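Local coordinates for vacuolar protein sorting 29 (Cryptosporidium parvum, PDB 2A22) that probably serves in vesicular protein sorting as a retromer subunit, built on a calcineurin-like phosphoesterase fold, at residues Asp26-Gly32 against Ile56-Thr62; Leu133-Arg138 against Lys158-Phe163; Leu164-Thr170 against Ala180-Met185. One frame throughout, in Å; residues are numbered along the deposited sequence.

Contact 1. Residues Asp26-Gly32 against Ile56-Thr62; sequences DLVLLIG and INYVLCT
The beta-alpha-beta unit that opens this metallophosphoesterase-like fold pairs strand 26-31 with strand 58-61, side by side and parallel, in the six-stranded sheet of the alpha-beta-beta-alpha sandwich. Asp26 and Asn57 close one end of the pair. Asn57 ND2 donates to Asp26 OD1 over 3.0 Å, and that oxygen accepts through its anti lone pair, on the side away from OD2, with carboxylate and amide nearly coplanar. The other end of the same amide is held too: Asn57 OD1 accepts from Leu27 N at 2.8 Å. This two-sided grip fixes the rotation of the amide, and it depends on Asn57 CG lying between its backbone N and carbonyl carbon (chi1 69°), which folds the short side chain back to the neighbouring strand. Asp26 OD1 also lies at the edge of the Tyr58 ring, 3.5 Å from CE1. Further along, backbone bonds from Leu29 N to Tyr58 O and from Leu60 N to Leu29 O continue the pairing, and Thr62 N reaches Ile31 O at 2.9 Å. On the face bearing Val28, Leu30, Tyr58 and Leu60, Val28 CG1 touches both Tyr58 CB and Leu60 CG, the latter 3.7 Å away, while Leu30 and Leu60 run alongside each other, their CD2 and CD1 meeting. Ile31 CG2 touches Val59 CG1 on the opposite face. That face is packed by helix 68-77 through Ile77 and Leu74; the Val28 face meets Ile111 and Val109 of strand 106-111, and strand 183-190 continues the sheet beyond strand 26-31.

Contact 2. Residues Leu133-Arg138 against Lys158-Phe163; sequences LEQWQR and KNGKLF
Phe163 turns the CE1-CZ side of its ring into helix 130-140, where it meets Leu133, Glu134 and Gln137. Leu133 CB approaches CD1 of Phe163 at 3.9 Å, and the carbonyl O of Leu133 lies at the ring edge, near its plane, 3.6 Å from Phe163 CE1. One turn further along the helix, Gln137 CG comes within 3.6 Å of Phe163 CZ. The Gln137 side chain runs across the aliphatic part of Lys161 at about a right angle; its chain bends at chi2 (87°), which carries the terminal group over to Lys161 CG and CD. A polar cluster closes the outer side of the contact. Glu134 reaches it as an extended chain, its CG anti to the backbone N (chi1 -161°), and OE2 takes two donors from different directions. Asn159 ND2 approaches at 2.7 Å on the side of the other carboxylate oxygen, with the amide and carboxylate nearly coplanar; Arg138 NH2, one helical turn on, forms a 3.0 Å salt bridge to the same Glu134 OE2 from above the carboxylate plane. The Glu134 oxygen lies in the plane of the guanidinium group. Lys158 passes across the carboxylate, its CE 3.5 Å from Glu134 OE1, while its ammonium stays beyond salt-bridge distance; the surrounding positive charges would probably favour an ionised Glu134. Asn159 is presented by the type I' turn from Lys158 to Lys161, which joins strands 154-158 and 161-165 as a beta hairpin. Helix 130-140 thus packs over the hairpin end of the five-stranded sheet, where Phe163 stacks on Phe156 and Leu133 also touches Leu145 and Thr147 of strand 144-147.

Contact 3. Residues Leu164-Thr170 against Ala180-Met185; sequences LNPGTAT and APPSFM
An Asx turn at the end of strand 161-165 leads the chain into a loop that packs on the start of strand 183-190. Within it, Asn165 OD1 accepts from Gly167 N, and the carbonyl of Pro166 meets Ser183, whose OG donates to Pro166 O at 2.7 Å. The hydroxyl gets there because OG sits between the backbone N and carbonyl carbon of Ser183 (chi1 61°). Two residues past Pro166, Thr168 O accepts from Ser183 N at 2.9 Å, so the backbone N and the hydroxyl of Ser183 both hold the loop. A water bridges the two segments: it accepts from Thr168 N and donates to Pro181 O and to Ser183 OG. In this sandwich fold the loop bridges the two sheets, since strand 161-165 belongs to one and strand 183-190 to the other. Met185 extends its chain between them, bringing CE to 3.3 Å from Asn165 O and SD to 4.1 Å from Leu164 CB. At the far end, the Pro182 ring rests on the backbone of Ala169 and Thr170, with CB 3.5 Å from Ala169 O. Thr168 CG2 touches Ala180 CB, while the Thr168 hydroxyl is bonded to Asp33 O.

Overall arrangement
From the N terminus, contact 1 closes first: the chain leaves strand 26-31, passes through helix 48-52 and returns as the parallel neighbour 58-61. Contact 2 closes next, bringing hairpin 154-165 back to helix 130-140 after strand 144-147. Contact 3 follows with the shortest loop, between 164-170 and 180-185. The three lie in series, with none nested or crossing. Contacts 2 and 3 share strand 161-165 yet have centres about 20 Å apart. Contacts 1 and 3 touch directly, Leu30 N lying 2.9 Å from Met185 O, because strands 26-31 and 183-190 are sheet neighbours. Contact 3 thereby links the six-stranded sheet of contact 1 to the five-stranded sheet that carries contact 2.

Contact 1. Residues Asp26-Gly32 against Ile56-Thr62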
# COMPACT_ATOMS: atom_id res chain seq x y z
N ASP A 26 3.24 15.87 3.09
CA ASP A 26 2.38 14.76 3.43
C ASP A 26 3.27 13.57 3.59
O ASP A 26 4.25 13.43 2.86
CB ASP A 26 1.39 14.52 2.29
CG ASP A 26 0.44 15.71 2.06
OD1 ASP A 26 -0.44 15.94 2.90
OD2 ASP A 26 0.58 16.42 1.04
N LEU A 27 2.91 12.68 4.52
CA LEU A 27 3.63 11.42 4.66
C LEU A 27 2.62 10.28 4.51
O LEU A 27 1.67 10.16 5.29
CB LEU A 27 4.41 11.36 6.01
CG LEU A 27 5.29 10.12 6.23
CD1 LEU A 27 6.46 10.06 5.24
CD2 LEU A 27 5.82 10.10 7.70
N VAL A 28 2.83 9.48 3.48
CA VAL A 28 1.85 8.48 3.08
C VAL A 28 2.37 7.08 3.34
O VAL A 28 3.42 6.70 2.80
CB VAL A 28 1.49 8.59 1.56
CG1 VAL A 28 0.24 7.75 1.29
CG2 VAL A 28 1.25 10.04 1.17
N LEU A 29 1.61 6.32 4.14
CA LEU A 29 1.93 4.92 4.40
C LEU A 29 1.29 4.05 3.31
O LEU A 29 0.09 4.12 3.08
CB LEU A 29 1.47 4.50 5.82
CG LEU A 29 1.46 2.99 6.11
CD1 LEU A 29 2.89 2.40 6.07
CD2 LEU A 29 0.77 2.69 7.47
N LEU A 30 2.11 3.25 2.64
CA LEU A 30 1.65 2.29 1.61
C LEU A 30 1.87 0.90 2.17
O LEU A 30 3.00 0.53 2.53
CB LEU A 30 2.42 2.48 0.30
CG LEU A 30 2.61 3.95 -0.16
CD1 LEU A 30 3.43 4.03 -1.45
CD2 LEU A 30 1.24 4.58 -0.38
N ILE A 31 0.78 0.13 2.27
CA ILE A 31 0.79 -1.10 3.06
C ILE A 31 -0.33 -2.02 2.55
O ILE A 31 -1.34 -1.55 2.01
CB ILE A 31 0.71 -0.75 4.59
CG1 ILE A 31 1.17 -1.90 5.45
CG2 ILE A 31 -0.69 -0.11 4.97
CD1 ILE A 31 1.29 -1.57 6.94
N GLY A 32 -0.13 -3.34 2.62
CA GLY A 32 -1.22 -4.26 2.34
C GLY A 32 -0.82 -5.73 2.42
O GLY A 32 0.28 -6.07 2.88
N ILE A 56 2.53 10.45 9.89
CA ILE A 56 1.73 9.81 8.83
C ILE A 56 0.36 10.47 8.80
O ILE A 56 -0.36 10.43 9.80
CB ILE A 56 1.59 8.30 9.06
CG1 ILE A 56 2.95 7.60 8.94
CG2 ILE A 56 0.55 7.70 8.08
CD1 ILE A 56 2.96 6.20 9.53
N ASN A 57 0.02 11.09 7.66
CA ASN A 57 -1.29 11.73 7.53
C ASN A 57 -2.15 11.13 6.41
O ASN A 57 -3.23 11.63 6.12
CB ASN A 57 -1.17 13.28 7.42
CG ASN A 57 -0.54 13.71 6.12
OD1 ASN A 57 0.27 12.99 5.54
ND2 ASN A 57 -0.95 14.87 5.62
N TYR A 58 -1.64 10.06 5.78
CA TYR A 58 -2.38 9.26 4.78
C TYR A 58 -1.94 7.81 4.83
O TYR A 58 -0.77 7.53 5.01
CB TYR A 58 -2.15 9.77 3.36
CG TYR A 58 -2.87 11.03 2.99
CD1 TYR A 58 -2.29 12.29 3.26
CD2 TYR A 58 -4.11 10.99 2.34
CE1 TYR A 58 -2.94 13.49 2.90
CE2 TYR A 58 -4.78 12.17 1.98
CZ TYR A 58 -4.18 13.42 2.27
OH TYR A 58 -4.81 14.59 1.93
N VAL A 59 -2.89 6.90 4.67
CA VAL A 59 -2.64 5.49 4.56
C VAL A 59 -3.34 5.06 3.30
O VAL A 59 -4.52 5.32 3.16
CB VAL A 59 -3.23 4.68 5.75
CG1 VAL A 59 -3.02 3.15 5.55
CG2 VAL A 59 -2.63 5.12 7.07
N LEU A 60 -2.61 4.44 2.37
CA LEU A 60 -3.20 3.81 1.19
C LEU A 60 -2.95 2.31 1.24
O LEU A 60 -1.83 1.82 1.08
CB LEU A 60 -2.66 4.42 -0.11
CG LEU A 60 -2.69 5.95 -0.18
CD1 LEU A 60 -1.99 6.41 -1.47
CD2 LEU A 60 -4.10 6.48 -0.08
N CYS A 61 -4.01 1.58 1.51
CA CYS A 61 -3.89 0.15 1.78
C CYS A 61 -4.36 -0.66 0.59
O CYS A 61 -5.49 -0.47 0.13
CB CYS A 61 -4.68 -0.22 3.03
SG CYS A 61 -4.66 -2.00 3.34
N THR A 62 -3.50 -1.56 0.12
CA THR A 62 -3.73 -2.31 -1.12
C THR A 62 -4.73 -3.49 -0.98
O THR A 62 -5.02 -4.17 -1.97
CB THR A 62 -2.42 -2.81 -1.71
OG1 THR A 62 -1.68 -3.53 -0.69
CG2 THR A 62 -1.59 -1.58 -2.24

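Contact 2. Residues Leu133-Arg138 against Lys158-Phe163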
# COMPACT_ATOMS: atom_id res chain seq x y z
N LEU A 133 0.04 -2.65 -16.01
CA LEU A 133 0.03 -1.64 -14.95
C LEU A 133 -0.15 -0.26 -15.54
O LEU A 133 -0.98 0.53 -15.07
CB LEU A 133 1.29 -1.71 -14.10
CG LEU A 133 1.27 -2.82 -13.05
CD1 LEU A 133 2.59 -2.81 -12.31
CD2 LEU A 133 0.07 -2.71 -12.06
N GLU A 134 0.61 0.01 -16.60
CA GLU A 134 0.54 1.30 -17.28
C GLU A 134 -0.84 1.60 -17.89
O GLU A 134 -1.27 2.74 -17.91
CB GLU A 134 1.65 1.46 -18.31
CG GLU A 134 1.88 2.93 -18.69
CD GLU A 134 2.88 3.13 -19.82
OE1 GLU A 134 3.14 2.17 -20.60
OE2 GLU A 134 3.41 4.26 -19.93
N GLN A 135 -1.53 0.56 -18.37
CA GLN A 135 -2.90 0.72 -18.87
C GLN A 135 -3.87 1.12 -17.77
O GLN A 135 -4.83 1.86 -18.00
CB GLN A 135 -3.34 -0.56 -19.57
CG GLN A 135 -2.34 -0.95 -20.69
CD GLN A 135 -2.85 -2.05 -21.61
OE1 GLN A 135 -3.75 -1.83 -22.42
NE2 GLN A 135 -2.27 -3.26 -21.49
N TRP A 136 -3.60 0.62 -16.56
CA TRP A 136 -4.37 0.99 -15.40
C TRP A 136 -4.08 2.40 -14.88
O TRP A 136 -5.02 3.06 -14.48
CB TRP A 136 -4.25 -0.06 -14.29
CG TRP A 136 -5.13 -1.23 -14.57
CD1 TRP A 136 -4.77 -2.42 -15.18
CD2 TRP A 136 -6.52 -1.34 -14.28
NE1 TRP A 136 -5.87 -3.26 -15.27
CE2 TRP A 136 -6.95 -2.61 -14.72
CE3 TRP A 136 -7.45 -0.48 -13.69
CZ2 TRP A 136 -8.28 -3.05 -14.58
CZ3 TRP A 136 -8.77 -0.92 -13.53
CH2 TRP A 136 -9.16 -2.18 -13.98
N GLN A 137 -2.82 2.87 -14.89
CA GLN A 137 -2.61 4.27 -14.48
C GLN A 137 -3.33 5.24 -15.40
O GLN A 137 -3.90 6.22 -14.93
CB GLN A 137 -1.15 4.70 -14.25
CG GLN A 137 -0.26 4.81 -15.44
CD GLN A 137 -0.26 6.16 -16.18
OE1 GLN A 137 -0.94 7.14 -15.85
NE2 GLN A 137 0.54 6.19 -17.20
N ARG A 138 -3.28 4.95 -16.70
CA ARG A 138 -3.92 5.78 -17.71
C ARG A 138 -5.43 5.74 -17.52
O ARG A 138 -6.11 6.78 -17.58
CB ARG A 138 -3.52 5.31 -19.11
CG ARG A 138 -2.11 5.72 -19.49
CD ARG A 138 -1.76 5.47 -20.97
NE ARG A 138 -0.32 5.26 -21.10
CZ ARG A 138 0.38 5.33 -22.24
NH1 ARG A 138 -0.23 5.61 -23.39
NH2 ARG A 138 1.70 5.13 -22.23
N LYS A 158 8.01 4.79 -15.18
CA LYS A 158 7.90 4.57 -16.62
C LYS A 158 7.11 5.74 -17.20
O LYS A 158 5.98 6.00 -16.75
CB LYS A 158 7.19 3.25 -16.93
CG LYS A 158 7.16 2.93 -18.43
CD LYS A 158 6.65 1.50 -18.71
CE LYS A 158 6.53 1.23 -20.23
NZ LYS A 158 7.66 1.83 -21.04
N ASN A 159 7.72 6.44 -18.15
CA ASN A 159 7.13 7.62 -18.81
C ASN A 159 6.66 8.69 -17.85
O ASN A 159 5.59 9.26 -18.04
CB ASN A 159 5.96 7.22 -19.71
CG ASN A 159 6.40 6.33 -20.85
OD1 ASN A 159 7.50 6.51 -21.41
ND2 ASN A 159 5.54 5.35 -21.20
N GLY A 160 7.45 8.94 -16.81
CA GLY A 160 7.07 9.94 -15.81
C GLY A 160 6.00 9.55 -14.80
O GLY A 160 5.60 10.37 -13.99
N LYS A 161 5.55 8.30 -14.82
CA LYS A 161 4.59 7.80 -13.83
C LYS A 161 5.29 6.83 -12.89
O LYS A 161 6.26 6.17 -13.28
CB LYS A 161 3.39 7.14 -14.53
CG LYS A 161 2.71 8.06 -15.59
CD LYS A 161 1.82 9.11 -14.91
CE LYS A 161 1.64 10.38 -15.74
NZ LYS A 161 1.62 10.03 -17.17
N LEU A 162 4.81 6.74 -11.65
CA LEU A 162 5.48 5.93 -10.65
C LEU A 162 4.60 4.75 -10.23
O LEU A 162 3.41 4.94 -9.93
CB LEU A 162 5.87 6.81 -9.46
CG LEU A 162 6.73 6.27 -8.32
CD1 LEU A 162 8.13 5.82 -8.80
CD2 LEU A 162 6.86 7.31 -7.22
N PHE A 163 5.17 3.54 -10.25
CA PHE A 163 4.45 2.28 -9.94
C PHE A 163 5.04 1.61 -8.70
O PHE A 163 6.22 1.24 -8.69
CB PHE A 163 4.51 1.32 -11.13
CG PHE A 163 3.91 1.89 -12.37
CD1 PHE A 163 2.56 1.67 -12.68
CD2 PHE A 163 4.66 2.70 -13.21
CE1 PHE A 163 1.98 2.24 -13.83
CE2 PHE A 163 4.09 3.27 -14.36
CZ PHE A 163 2.74 3.04 -14.66

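Contact 3. Residues Leu164-Thr170 against Ala180-Met185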
# COMPACT_ATOMS: atom_id res chain seq x y z
N LEU A 164 4.23 1.51 -7.65
CA LEU A 164 4.70 1.02 -6.34
C LEU A 164 3.88 -0.20 -5.92
O LEU A 164 2.67 -0.26 -6.17
CB LEU A 164 4.56 2.13 -5.30
CG LEU A 164 5.15 3.51 -5.71
CD1 LEU A 164 4.82 4.58 -4.73
CD2 LEU A 164 6.66 3.42 -5.85
N ASN A 165 4.56 -1.17 -5.30
CA ASN A 165 3.89 -2.31 -4.67
C ASN A 165 4.60 -2.47 -3.35
O ASN A 165 5.78 -2.75 -3.35
CB ASN A 165 4.02 -3.59 -5.53
CG ASN A 165 3.31 -4.81 -4.94
OD1 ASN A 165 3.18 -4.96 -3.71
ND2 ASN A 165 2.86 -5.72 -5.83
N PRO A 166 3.88 -2.22 -2.24
CA PRO A 166 4.50 -2.21 -0.93
C PRO A 166 4.80 -3.61 -0.40
O PRO A 166 5.41 -3.73 0.66
CB PRO A 166 3.44 -1.51 -0.07
CG PRO A 166 2.17 -1.88 -0.68
CD PRO A 166 2.45 -1.87 -2.16
N GLY A 167 4.42 -4.65 -1.17
CA GLY A 167 4.63 -6.03 -0.76
C GLY A 167 3.66 -6.45 0.33
O GLY A 167 2.64 -5.76 0.58
N THR A 168 3.98 -7.58 0.97
CA THR A 168 3.16 -8.06 2.11
C THR A 168 3.70 -7.47 3.40
O THR A 168 4.87 -7.64 3.71
CB THR A 168 3.14 -9.63 2.21
OG1 THR A 168 2.63 -10.00 3.49
CG2 THR A 168 4.55 -10.26 2.01
N ALA A 169 2.86 -6.76 4.14
CA ALA A 169 3.28 -6.15 5.41
C ALA A 169 3.69 -7.18 6.47
O ALA A 169 4.39 -6.85 7.42
CB ALA A 169 2.15 -5.30 5.97
N THR A 170 3.12 -8.39 6.39
CA THR A 170 3.30 -9.42 7.43
C THR A 170 4.32 -10.51 7.05
O THR A 170 4.76 -11.27 7.91
CB THR A 170 1.95 -10.12 7.77
OG1 THR A 170 1.35 -10.66 6.57
CG2 THR A 170 0.99 -9.14 8.45
N ALA A 180 8.69 -13.77 0.33
CA ALA A 180 8.78 -12.31 0.36
C ALA A 180 8.89 -11.90 1.83
O ALA A 180 8.23 -12.47 2.71
CB ALA A 180 7.57 -11.68 -0.26
N PRO A 181 9.77 -10.93 2.12
CA PRO A 181 9.90 -10.51 3.52
C PRO A 181 8.72 -9.61 3.88
O PRO A 181 8.05 -9.12 2.97
CB PRO A 181 11.22 -9.73 3.52
CG PRO A 181 11.31 -9.16 2.16
CD PRO A 181 10.70 -10.21 1.22
N PRO A 182 8.46 -9.40 5.20
CA PRO A 182 7.52 -8.31 5.57
C PRO A 182 8.07 -6.97 5.06
O PRO A 182 9.29 -6.72 5.13
CB PRO A 182 7.50 -8.34 7.12
CG PRO A 182 8.03 -9.81 7.48
CD PRO A 182 9.00 -10.13 6.37
N SER A 183 7.20 -6.15 4.50
CA SER A 183 7.62 -4.84 3.96
C SER A 183 6.46 -3.85 3.92
O SER A 183 5.30 -4.26 4.02
CB SER A 183 8.22 -4.98 2.54
OG SER A 183 7.24 -5.50 1.63
N PHE A 184 6.80 -2.57 3.78
CA PHE A 184 5.86 -1.49 3.54
C PHE A 184 6.68 -0.30 3.02
O PHE A 184 7.92 -0.36 2.96
CB PHE A 184 5.06 -1.13 4.82
CG PHE A 184 5.91 -0.52 5.92
CD1 PHE A 184 6.13 0.87 5.98
CD2 PHE A 184 6.49 -1.33 6.90
CE1 PHE A 184 6.91 1.43 7.01
CE2 PHE A 184 7.27 -0.79 7.91
CZ PHE A 184 7.48 0.60 7.97
N MET A 185 5.98 0.78 2.66
CA MET A 185 6.62 2.01 2.20
C MET A 185 6.08 3.22 2.94
O MET A 185 4.90 3.29 3.31
CB MET A 185 6.40 2.20 0.71
CG MET A 185 7.03 1.12 -0.13
SD MET A 185 6.50 1.30 -1.81
CE MET A 185 7.48 0.01 -2.57
O HOH W 1 2.75 -3.85 2.68
O HOH W 2 7.04 -8.06 0.81